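Local coordinates for protein HdaB,HdaA (Adhesin), HUS-associated diffuse adherence (Escherichia coli, PDB 5D55) that forms the minor tip subunit of the Hda (AAF/IV) pilus of enteroaggregative E. coli and probably takes part in adhesion, at residues G45-N51 with S123-Y129; H72-I76 with N112-H116; R75-G80 with F105-G111. One frame throughout, in Å; residues are numbered along the deposited sequence. Where two conformers were deposited one is given.

Contact 1 of 3, residues G45-N51 with S123-Y129; sequences GFRVWIN and SVSGECY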
loop_
_atom_site.group_PDB
_atom_site.type_symbol
_atom_site.label_atom_id
_atom_site.label_comp_id
_atom_site.label_asym_id
_atom_site.label_seq_id
_atom_site.Cartn_x
_atom_site.Cartn_y
_atom_site.Cartn_z
ATOM N N GLY B 45 -1.416 11.048 6.043
ATOM C CA GLY B 45 -1.873 10.726 7.385
ATOM C C GLY B 45 -1.959 9.236 7.624
ATOM O O GLY B 45 -1.478 8.441 6.815
ATOM N N PHE B 46 -2.586 8.870 8.736
ATOM C CA PHE B 46 -2.650 7.482 9.171
ATOM C C PHE B 46 -4.103 7.045 9.223
ATOM O O PHE B 46 -4.998 7.882 9.399
ATOM C CB PHE B 46 -2.052 7.320 10.578
ATOM C CG PHE B 46 -0.571 7.643 10.680
ATOM C CD1 PHE B 46 0.379 6.634 10.616
ATOM C CD2 PHE B 46 -0.134 8.951 10.873
ATOM C CE1 PHE B 46 1.754 6.920 10.749
ATOM C CE2 PHE B 46 1.228 9.248 10.999
ATOM C CZ PHE B 46 2.175 8.230 10.931
ATOM N N ARG B 47 -4.313 5.736 9.084
ATOM C CA ARG B 47 -5.604 5.089 9.257
ATOM C C ARG B 47 -5.420 3.842 10.132
ATOM O O ARG B 47 -4.531 3.025 9.871
ATOM C CB ARG B 47 -6.144 4.684 7.886
ATOM C CG ARG B 47 -7.567 4.173 7.871
ATOM C CD ARG B 47 -7.945 3.728 6.465
ATOM N NE ARG B 47 -9.322 3.251 6.386
ATOM C CZ ARG B 47 -9.938 2.908 5.255
ATOM N NH1 ARG B 47 -9.301 2.985 4.092
ATOM N NH2 ARG B 47 -11.198 2.490 5.286
ATOM N N VAL B 48 -6.250 3.703 11.167
ATOM C CA VAL B 48 -6.182 2.560 12.098
ATOM C C VAL B 48 -7.600 2.023 12.313
ATOM O O VAL B 48 -8.564 2.792 12.287
ATOM C CB VAL B 48 -5.585 2.997 13.465
ATOM C CG1 VAL B 48 -5.670 1.885 14.500
ATOM C CG2 VAL B 48 -4.130 3.438 13.298
ATOM N N TRP B 49 -7.726 0.712 12.517
ATOM C CA TRP B 49 -9.020 0.102 12.812
ATOM C C TRP B 49 -8.896 -1.122 13.708
ATOM O O TRP B 49 -7.848 -1.762 13.758
ATOM C CB TRP B 49 -9.781 -0.270 11.531
ATOM C CG TRP B 49 -9.056 -1.241 10.630
ATOM C CD1 TRP B 49 -9.211 -2.605 10.593
ATOM C CD2 TRP B 49 -8.075 -0.921 9.624
ATOM N NE1 TRP B 49 -8.389 -3.148 9.638
ATOM C CE2 TRP B 49 -7.681 -2.142 9.024
ATOM C CE3 TRP B 49 -7.495 0.277 9.176
ATOM C CZ2 TRP B 49 -6.734 -2.204 7.996
ATOM C CZ3 TRP B 49 -6.548 0.223 8.160
ATOM C CH2 TRP B 49 -6.174 -1.014 7.579
ATOM N N ILE B 50 -9.985 -1.427 14.401
ATOM C CA ILE B 50 -10.095 -2.628 15.227
ATOM C C ILE B 50 -10.591 -3.814 14.398
ATOM O O ILE B 50 -11.547 -3.691 13.625
ATOM C CB ILE B 50 -11.055 -2.395 16.414
ATOM C CG1 ILE B 50 -10.556 -1.236 17.282
ATOM C CG2 ILE B 50 -11.223 -3.701 17.235
ATOM C CD1 ILE B 50 -11.582 -0.703 18.324
ATOM N N ASN B 51 -9.928 -4.960 14.551
ATOM C CA ASN B 51 -10.399 -6.187 13.941
ATOM C C ASN B 51 -11.311 -6.921 14.908
ATOM O O ASN B 51 -10.859 -7.739 15.715
ATOM C CB ASN B 51 -9.228 -7.077 13.525
ATOM C CG ASN B 51 -8.224 -6.351 12.647
ATOM O OD1 ASN B 51 -7.062 -6.193 13.024
ATOM N ND2 ASN B 51 -8.668 -5.892 11.478
ATOM N N SER B 123 -7.281 -6.698 18.737
ATOM C CA SER B 123 -6.531 -6.783 17.483
ATOM C C SER B 123 -6.784 -5.516 16.697
ATOM O O SER B 123 -7.946 -5.135 16.492
ATOM C CB SER B 123 -6.974 -7.981 16.645
ATOM O OG SER B 123 -6.418 -7.930 15.338
ATOM N N VAL B 124 -5.708 -4.866 16.263
ATOM C CA VAL B 124 -5.824 -3.635 15.466
ATOM C C VAL B 124 -4.930 -3.725 14.238
ATOM O O VAL B 124 -3.916 -4.443 14.236
ATOM C CB VAL B 124 -5.475 -2.346 16.284
ATOM C CG1 VAL B 124 -6.453 -2.161 17.452
ATOM C CG2 VAL B 124 -4.061 -2.421 16.797
ATOM N N SER B 125 -5.326 -3.017 13.186
ATOM C CA SER B 125 -4.532 -2.948 11.973
ATOM C C SER B 125 -4.403 -1.485 11.587
ATOM O O SER B 125 -5.188 -0.642 12.041
ATOM C CB SER B 125 -5.163 -3.764 10.844
ATOM O OG SER B 125 -5.140 -5.135 11.161
ATOM N N GLY B 126 -3.408 -1.172 10.771
ATOM C CA GLY B 126 -3.202 0.216 10.391
ATOM C C GLY B 126 -2.296 0.377 9.199
ATOM O O GLY B 126 -1.545 -0.545 8.830
ATOM N N GLU B 127 -2.378 1.559 8.594
ATOM C CA GLU B 127 -1.621 1.896 7.387
ATOM C C GLU B 127 -1.481 3.414 7.326
ATOM O O GLU B 127 -2.207 4.139 8.028
ATOM C CB GLU B 127 -2.362 1.380 6.133
ATOM C CG GLU B 127 -3.714 2.072 5.867
ATOM C CD GLU B 127 -4.617 1.379 4.828
ATOM O OE1 GLU B 127 -4.485 0.161 4.571
ATOM O OE2 GLU B 127 -5.488 2.073 4.268
ATOM N N CYS B 128 -0.506 3.896 6.560
ATOM C CA CYS B 128 -0.520 5.299 6.165
ATOM C C CYS B 128 -1.165 5.402 4.812
ATOM O O CYS B 128 -1.247 4.413 4.080
ATOM C CB CYS B 128 0.872 5.894 6.108
ATOM S SG CYS B 128 1.431 6.331 7.710
ATOM N N TYR B 129 -1.660 6.586 4.485
ATOM C CA TYR B 129 -2.335 6.780 3.216
ATOM C C TYR B 129 -1.863 8.082 2.584
ATOM O O TYR B 129 -1.307 8.952 3.266
ATOM C CB TYR B 129 -3.864 6.789 3.413
ATOM C CG TYR B 129 -4.348 8.029 4.135
ATOM C CD1 TYR B 129 -4.625 9.207 3.431
ATOM C CD2 TYR B 129 -4.492 8.039 5.518
ATOM C CE1 TYR B 129 -5.042 10.360 4.090
ATOM C CE2 TYR B 129 -4.916 9.181 6.183
ATOM C CZ TYR B 129 -5.193 10.338 5.458
ATOM O OH TYR B 129 -5.596 11.469 6.117
HETATM O O HOH W 1 -7.102 4.496 3.072
HETATM O O HOH W 2 -10.121 -6.769 18.629
HETATM O O HOH W 3 -6.903 -6.256 9.048
#
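In the HdaB part of this engineered fusion, Arg47 and Trp49 meet Glu127 and Ser125 across two antiparallel strands of one sheet, and Asn51, just beyond the strand, meets Ser123; the arrangement is consistent with the immunoglobulin-like sandwich of chaperone-usher pilins. Phe46, Val48, Ile50 and Val124 turn to the core face, where strands 73-79 and 102-109 of the other sheet meet them; Cys128 is tied by a disulfide to Cys39. Backbone bonds include Arg47 N to Glu127 O at 2.8 Å and Ser125 N to Trp49 O at 2.9 Å, while Gly45 N to Tyr129 O is weak.

On the opposite face Trp49 CG sits between backbone N and carbonyl carbon (chi1 59°), which folds the indole across toward the partner strand. Ser125 CB lies over one ring face, 3.5 Å from Trp49 CE2, while Glu127 OE1 approaches the rim at 3.6 Å from Trp49 CH2. The other carboxylate oxygen, Glu127 OE2, makes a long salt bridge to Arg47 NH1, 3.9 Å away, and a water bonds to both; Arg47 NH2 turns to the carbonyl of Gln92.

Ser125 OG bonds to Thr146 of the second subunit, on that chain's fused HdaA segment, a contact of the engineered construct, and also accepts from a water. Ser123 OG donates to Asn51 OD1 at 3.0 Å, in the carbonyl plane and on a lone pair.

Contact 2 of 3, residues H72-I76 with N112-H116; sequences HNLRI and NQQVH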
loop_
_atom_site.group_PDB
_atom_site.type_symbol
_atom_site.label_atom_id
_atom_site.label_comp_id
_atom_site.label_asym_id
_atom_site.label_seq_id
_atom_site.Cartn_x
_atom_site.Cartn_y
_atom_site.Cartn_z
ATOM N N HIS B 72 -17.833 -12.958 28.318
ATOM C CA HIS B 72 -18.678 -11.769 28.332
ATOM C C HIS B 72 -18.173 -10.746 27.323
ATOM O O HIS B 72 -17.077 -10.896 26.769
ATOM C CB HIS B 72 -18.684 -11.146 29.722
ATOM C CG HIS B 72 -19.499 -11.903 30.721
ATOM N ND1 HIS B 72 -20.739 -11.475 31.141
ATOM C CD2 HIS B 72 -19.251 -13.056 31.386
ATOM C CE1 HIS B 72 -21.218 -12.328 32.029
ATOM N NE2 HIS B 72 -20.338 -13.300 32.194
ATOM N N ASN B 73 -18.961 -9.695 27.109
ATOM C CA ASN B 73 -18.692 -8.723 26.057
ATOM C C ASN B 73 -18.155 -7.390 26.566
ATOM O O ASN B 73 -18.532 -6.916 27.645
ATOM C CB ASN B 73 -19.948 -8.499 25.199
ATOM C CG ASN B 73 -20.508 -9.796 24.627
ATOM O OD1 ASN B 73 -21.653 -10.168 24.902
ATOM N ND2 ASN B 73 -19.704 -10.497 23.854
ATOM N N LEU B 74 -17.262 -6.796 25.778
ATOM C CA LEU B 74 -16.738 -5.468 26.049
ATOM C C LEU B 74 -16.795 -4.656 24.762
ATOM O O LEU B 74 -16.365 -5.130 23.717
ATOM C CB LEU B 74 -15.290 -5.549 26.543
ATOM C CG LEU B 74 -14.438 -4.271 26.522
ATOM C CD1 LEU B 74 -14.926 -3.237 27.538
ATOM C CD2 LEU B 74 -12.979 -4.624 26.760
ATOM N N ARG B 75 -17.318 -3.437 24.843
ATOM C CA ARG B 75 -17.437 -2.581 23.666
ATOM C C ARG B 75 -16.280 -1.591 23.671
ATOM O O ARG B 75 -16.071 -0.881 24.664
ATOM C CB ARG B 75 -18.781 -1.831 23.644
ATOM C CG ARG B 75 -19.995 -2.632 23.150
ATOM C CD ARG B 75 -20.592 -3.526 24.256
ATOM N NE ARG B 75 -21.797 -4.243 23.820
ATOM C CZ ARG B 75 -22.398 -5.214 24.516
ATOM N NH1 ARG B 75 -21.918 -5.609 25.692
ATOM N NH2 ARG B 75 -23.484 -5.801 24.030
ATOM N N ILE B 76 -15.523 -1.566 22.574
ATOM C CA ILE B 76 -14.333 -0.711 22.476
ATOM C C ILE B 76 -14.330 0.157 21.236
ATOM O O ILE B 76 -15.029 -0.144 20.280
ATOM C CB ILE B 76 -13.024 -1.530 22.506
ATOM C CG1 ILE B 76 -13.032 -2.622 21.426
ATOM C CG2 ILE B 76 -12.784 -2.061 23.905
ATOM C CD1 ILE B 76 -11.681 -3.259 21.164
ATOM N N ASN B 112 -20.144 3.944 28.922
ATOM C CA ASN B 112 -20.089 3.466 30.316
ATOM C C ASN B 112 -20.460 1.978 30.412
ATOM O O ASN B 112 -21.506 1.568 29.905
ATOM C CB ASN B 112 -21.035 4.280 31.201
ATOM C CG ASN B 112 -20.520 5.681 31.514
ATOM O OD1 ASN B 112 -19.495 6.135 30.998
ATOM N ND2 ASN B 112 -21.260 6.386 32.366
ATOM N N GLN B 113 -19.613 1.170 31.050
ATOM C CA GLN B 113 -19.844 -0.281 31.095
ATOM C C GLN B 113 -19.383 -0.912 32.395
ATOM O O GLN B 113 -18.266 -0.647 32.865
ATOM C CB GLN B 113 -19.116 -0.998 29.947
ATOM C CG GLN B 113 -19.754 -0.872 28.562
ATOM C CD GLN B 113 -18.776 -1.258 27.468
ATOM O OE1 GLN B 113 -18.524 -2.445 27.230
ATOM N NE2 GLN B 113 -18.204 -0.256 26.812
ATOM N N GLN B 114 -20.245 -1.749 32.963
ATOM C CA GLN B 114 -19.851 -2.660 34.021
ATOM C C GLN B 114 -19.426 -3.920 33.299
ATOM O O GLN B 114 -20.263 -4.659 32.772
ATOM C CB GLN B 114 -21.013 -2.943 34.985
ATOM C CG GLN B 114 -20.646 -3.937 36.074
ATOM C CD GLN B 114 -21.822 -4.445 36.891
ATOM O OE1 GLN B 114 -21.771 -5.553 37.417
ATOM N NE2 GLN B 114 -22.872 -3.641 37.017
ATOM N N VAL B 115 -18.116 -4.131 33.241
ATOM C CA VAL B 115 -17.519 -5.160 32.409
ATOM C C VAL B 115 -17.169 -6.336 33.290
ATOM O O VAL B 115 -16.504 -6.175 34.322
ATOM C CB VAL B 115 -16.230 -4.652 31.714
ATOM C CG1 VAL B 115 -15.645 -5.719 30.762
ATOM C CG2 VAL B 115 -16.494 -3.358 30.968
ATOM N N HIS B 116 -17.608 -7.518 32.879
ATOM C CA HIS B 116 -17.327 -8.722 33.637
ATOM C C HIS B 116 -15.839 -9.045 33.586
ATOM O O HIS B 116 -15.228 -8.951 32.519
ATOM C CB HIS B 116 -18.125 -9.898 33.090
ATOM C CG HIS B 116 -18.102 -11.104 33.978
ATOM N ND1 HIS B 116 -19.196 -11.496 34.727
ATOM C CD2 HIS B 116 -17.121 -12.001 34.243
ATOM C CE1 HIS B 116 -18.886 -12.586 35.408
ATOM N NE2 HIS B 116 -17.635 -12.912 35.134
HETATM O O HOH W 4 -19.029 -7.680 30.254
HETATM O O HOH W 5 -19.813 -4.544 27.775
#
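Arg75 N donates to Gln113 OE1 at 2.9 Å. The backbone N-H points almost straight at it (170°) and lies in the amide plane, on a lone pair. From the same amide, Gln113 NE2 donates to Arg75 O at 3.1 Å, nearly in its own plane, so the side chain pairs with both backbone polar groups of one residue as a neighbouring strand would; NE2 also reaches Gly111 O.

Asn73 O is gripped by two waters, 2.7 Å and 2.8 Å from it. The nearer also lies in the guanidinium plane of Arg75 at NH1, while the other takes the N-H of His116. Arg75 NE forms a salt bridge with Glu55.

Farther along, the imidazoles of His72 and His116 form an offset stack, centroids 3.8 Å apart and planes 7° from parallel, with His116 CB also over the His72 ring. On the inward side Leu74 CD1 meets Val115 CG2 at 3.8 Å, next to Tyr120.

No direct backbone bond joins 72-76 and 112-116: the Gln113 amide, bonded through both its oxygen and its nitrogen to Arg75, is held in one orientation, while a water, stacked rings and an apolar touch join the rest.

Contact 3 of 3, residues R75-G80 with F105-G111; sequences RIRIGG and FYIEVDG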
loop_
_atom_site.group_PDB
_atom_site.type_symbol
_atom_site.label_atom_id
_atom_site.label_comp_id
_atom_site.label_asym_id
_atom_site.label_seq_id
_atom_site.Cartn_x
_atom_site.Cartn_y
_atom_site.Cartn_z
ATOM N N ARG B 75 -17.318 -3.437 24.843
ATOM C CA ARG B 75 -17.437 -2.581 23.666
ATOM C C ARG B 75 -16.280 -1.591 23.671
ATOM O O ARG B 75 -16.071 -0.881 24.664
ATOM C CB ARG B 75 -18.781 -1.831 23.644
ATOM C CG ARG B 75 -19.995 -2.632 23.150
ATOM C CD ARG B 75 -20.592 -3.526 24.256
ATOM N NE ARG B 75 -21.797 -4.243 23.820
ATOM C CZ ARG B 75 -22.398 -5.214 24.516
ATOM N NH1 ARG B 75 -21.918 -5.609 25.692
ATOM N NH2 ARG B 75 -23.484 -5.801 24.030
ATOM N N ILE B 76 -15.523 -1.566 22.574
ATOM C CA ILE B 76 -14.333 -0.711 22.476
ATOM C C ILE B 76 -14.330 0.157 21.236
ATOM O O ILE B 76 -15.029 -0.144 20.280
ATOM C CB ILE B 76 -13.024 -1.530 22.506
ATOM C CG1 ILE B 76 -13.032 -2.622 21.426
ATOM C CG2 ILE B 76 -12.784 -2.061 23.905
ATOM C CD1 ILE B 76 -11.681 -3.259 21.164
ATOM N N ARG B 77 -13.552 1.242 21.272
ATOM C CA ARG B 77 -13.338 2.114 20.107
ATOM C C ARG B 77 -11.873 2.552 20.103
ATOM O O ARG B 77 -11.202 2.440 21.125
ATOM C CB ARG B 77 -14.241 3.357 20.176
ATOM C CG ARG B 77 -13.961 4.287 21.360
ATOM C CD ARG B 77 -14.568 5.666 21.124
ATOM N NE ARG B 77 -14.279 6.607 22.207
ATOM C CZ ARG B 77 -15.092 6.841 23.239
ATOM N NH1 ARG B 77 -16.252 6.207 23.342
ATOM N NH2 ARG B 77 -14.743 7.711 24.170
ATOM N N ILE B 78 -11.385 3.046 18.964
ATOM C CA ILE B 78 -10.081 3.737 18.938
ATOM C C ILE B 78 -10.275 5.146 19.486
ATOM O O ILE B 78 -11.257 5.821 19.137
ATOM C CB ILE B 78 -9.506 3.835 17.501
ATOM C CG1 ILE B 78 -9.391 2.446 16.865
ATOM C CG2 ILE B 78 -8.133 4.566 17.485
ATOM C CD1 ILE B 78 -8.285 1.589 17.494
ATOM N N GLY B 79 -9.359 5.584 20.353
ATOM C CA GLY B 79 -9.360 6.955 20.850
ATOM C C GLY B 79 -8.038 7.670 20.620
ATOM O O GLY B 79 -7.074 7.095 20.083
ATOM N N GLY B 80 -8.002 8.930 21.036
ATOM C CA GLY B 80 -6.787 9.725 21.009
ATOM C C GLY B 80 -7.016 11.025 20.278
ATOM O O GLY B 80 -7.819 11.090 19.338
ATOM N N PHE B 105 -2.344 6.216 19.317
ATOM C CA PHE B 105 -3.778 6.018 19.456
ATOM C C PHE B 105 -4.034 5.148 20.695
ATOM O O PHE B 105 -3.075 4.617 21.291
ATOM C CB PHE B 105 -4.369 5.381 18.181
ATOM C CG PHE B 105 -3.841 3.995 17.880
ATOM C CD1 PHE B 105 -4.501 2.859 18.363
ATOM C CD2 PHE B 105 -2.675 3.829 17.138
ATOM C CE1 PHE B 105 -4.011 1.588 18.093
ATOM C CE2 PHE B 105 -2.180 2.564 16.860
ATOM C CZ PHE B 105 -2.838 1.442 17.338
ATOM N N TYR B 106 -5.303 5.007 21.086
ATOM C CA TYR B 106 -5.675 4.159 22.223
ATOM C C TYR B 106 -6.836 3.230 21.895
ATOM O O TYR B 106 -7.631 3.502 20.987
ATOM C CB TYR B 106 -6.023 5.000 23.464
ATOM C CG TYR B 106 -4.965 6.023 23.826
ATOM C CD1 TYR B 106 -3.928 5.700 24.695
ATOM C CD2 TYR B 106 -4.999 7.307 23.282
ATOM C CE1 TYR B 106 -2.942 6.637 25.014
ATOM C CE2 TYR B 106 -4.039 8.244 23.592
ATOM C CZ TYR B 106 -3.007 7.905 24.462
ATOM O OH TYR B 106 -2.043 8.837 24.778
ATOM N N ILE B 107 -6.914 2.116 22.621
ATOM C CA ILE B 107 -8.139 1.343 22.678
ATOM C C ILE B 107 -8.838 1.878 23.914
ATOM O O ILE B 107 -8.246 1.929 25.003
ATOM C CB ILE B 107 -7.891 -0.187 22.840
ATOM C CG1 ILE B 107 -7.021 -0.762 21.708
ATOM C CG2 ILE B 107 -9.229 -0.942 23.005
ATOM C CD1 ILE B 107 -7.709 -0.797 20.336
ATOM N N GLU B 108 -10.070 2.345 23.738
ATOM C CA GLU B 108 -10.822 2.938 24.845
ATOM C C GLU B 108 -12.155 2.244 25.029
ATOM O O GLU B 108 -12.718 1.711 24.073
ATOM C CB GLU B 108 -11.050 4.429 24.614
ATOM C CG GLU B 108 -9.754 5.247 24.552
ATOM C CD GLU B 108 -9.994 6.742 24.433
ATOM O OE1 GLU B 108 -11.156 7.157 24.213
ATOM O OE2 GLU B 108 -9.014 7.503 24.566
ATOM N N VAL B 109 -12.668 2.287 26.255
ATOM C CA VAL B 109 -13.992 1.777 26.552
ATOM C C VAL B 109 -15.012 2.646 25.810
ATOM O O VAL B 109 -14.992 3.873 25.913
ATOM C CB VAL B 109 -14.266 1.813 28.073
ATOM C CG1 VAL B 109 -15.666 1.335 28.364
ATOM C CG2 VAL B 109 -13.236 0.942 28.811
ATOM N N ASP B 110 -15.894 1.999 25.063
ATOM C CA ASP B 110 -16.881 2.719 24.248
ATOM C C ASP B 110 -18.236 2.692 24.961
ATOM O O ASP B 110 -18.983 1.718 24.859
ATOM C CB ASP B 110 -16.944 2.093 22.853
ATOM C CG ASP B 110 -17.810 2.891 21.872
ATOM O OD1 ASP B 110 -18.191 4.040 22.179
ATOM O OD2 ASP B 110 -18.112 2.355 20.787
ATOM N N GLY B 111 -18.524 3.754 25.708
ATOM C CA GLY B 111 -19.744 3.845 26.524
ATOM C C GLY B 111 -19.552 3.283 27.930
ATOM O O GLY B 111 -18.867 2.268 28.115
HETATM O O HOH W 6 -17.008 0.678 18.845
HETATM O O HOH W 7 -12.730 9.606 24.425
#
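Adjacent antiparallel strands of the larger HdaB sheet meet here, with Arg77 beside Glu108 on one face, Asp110 just past the strand end, and Ile76 and Ile78 against Ile107 on the inner side. Backbone bonds alternate along the pair, among them Glu108 N to Arg77 O at 2.8 Å and Gly79 N to Tyr106 O at 2.8 Å.

Arg77 stands at the centre of a salt-bridge network. With chi1 at 64° the side chain leaves over its own backbone, then runs extended as far as NE. NH1 donates to Asp110 OD1 at 3.1 Å, within the guanidinium plane but from above the carboxylate plane; NH1 also pairs with Asp28. Glu108 OE1 is a long 3.6 Å from Arg77 NH2, and a water bridges the two. Val109 O lies over one guanidinium face. Two acidic groups and Asp28 would probably stabilise the positive charge.

Beyond this, Glu108 CD rests on Gly79 CA at 3.6 Å. A second water bridges Asp110 OD2 and Ile76 O. On the inner face Ile107 CD1 touches Ile78 CD1 at 3.8 Å, and Ile107 CG2 lies at 3.8 Å from Ile76 CG2.

Charge on one face and branched aliphatics on the other are typical of a sheet in a beta sandwich.

In the fold
The three contacts lie wholly in the HdaB part. Contact 1 joins two strands of one sheet, contact 3 two strands of the other, and the two sheets face each other: Ile50 and Val124 of contact 1 pack on Ile76, Ile78 and Ile107 of contact 3, with centres about 14 Å apart. Contact 2 continues strand 73-79 from contact 3, about 12 Å from its centre, and lies about 23 Å from that of contact 1. Along the chain, contacts 2 and 3 are nested inside the loop closed by 45-51 and 123-129. Contacts 1 and 3 thus each hold one sheet together while their facing side chains form the core, consistent with the pilin fold.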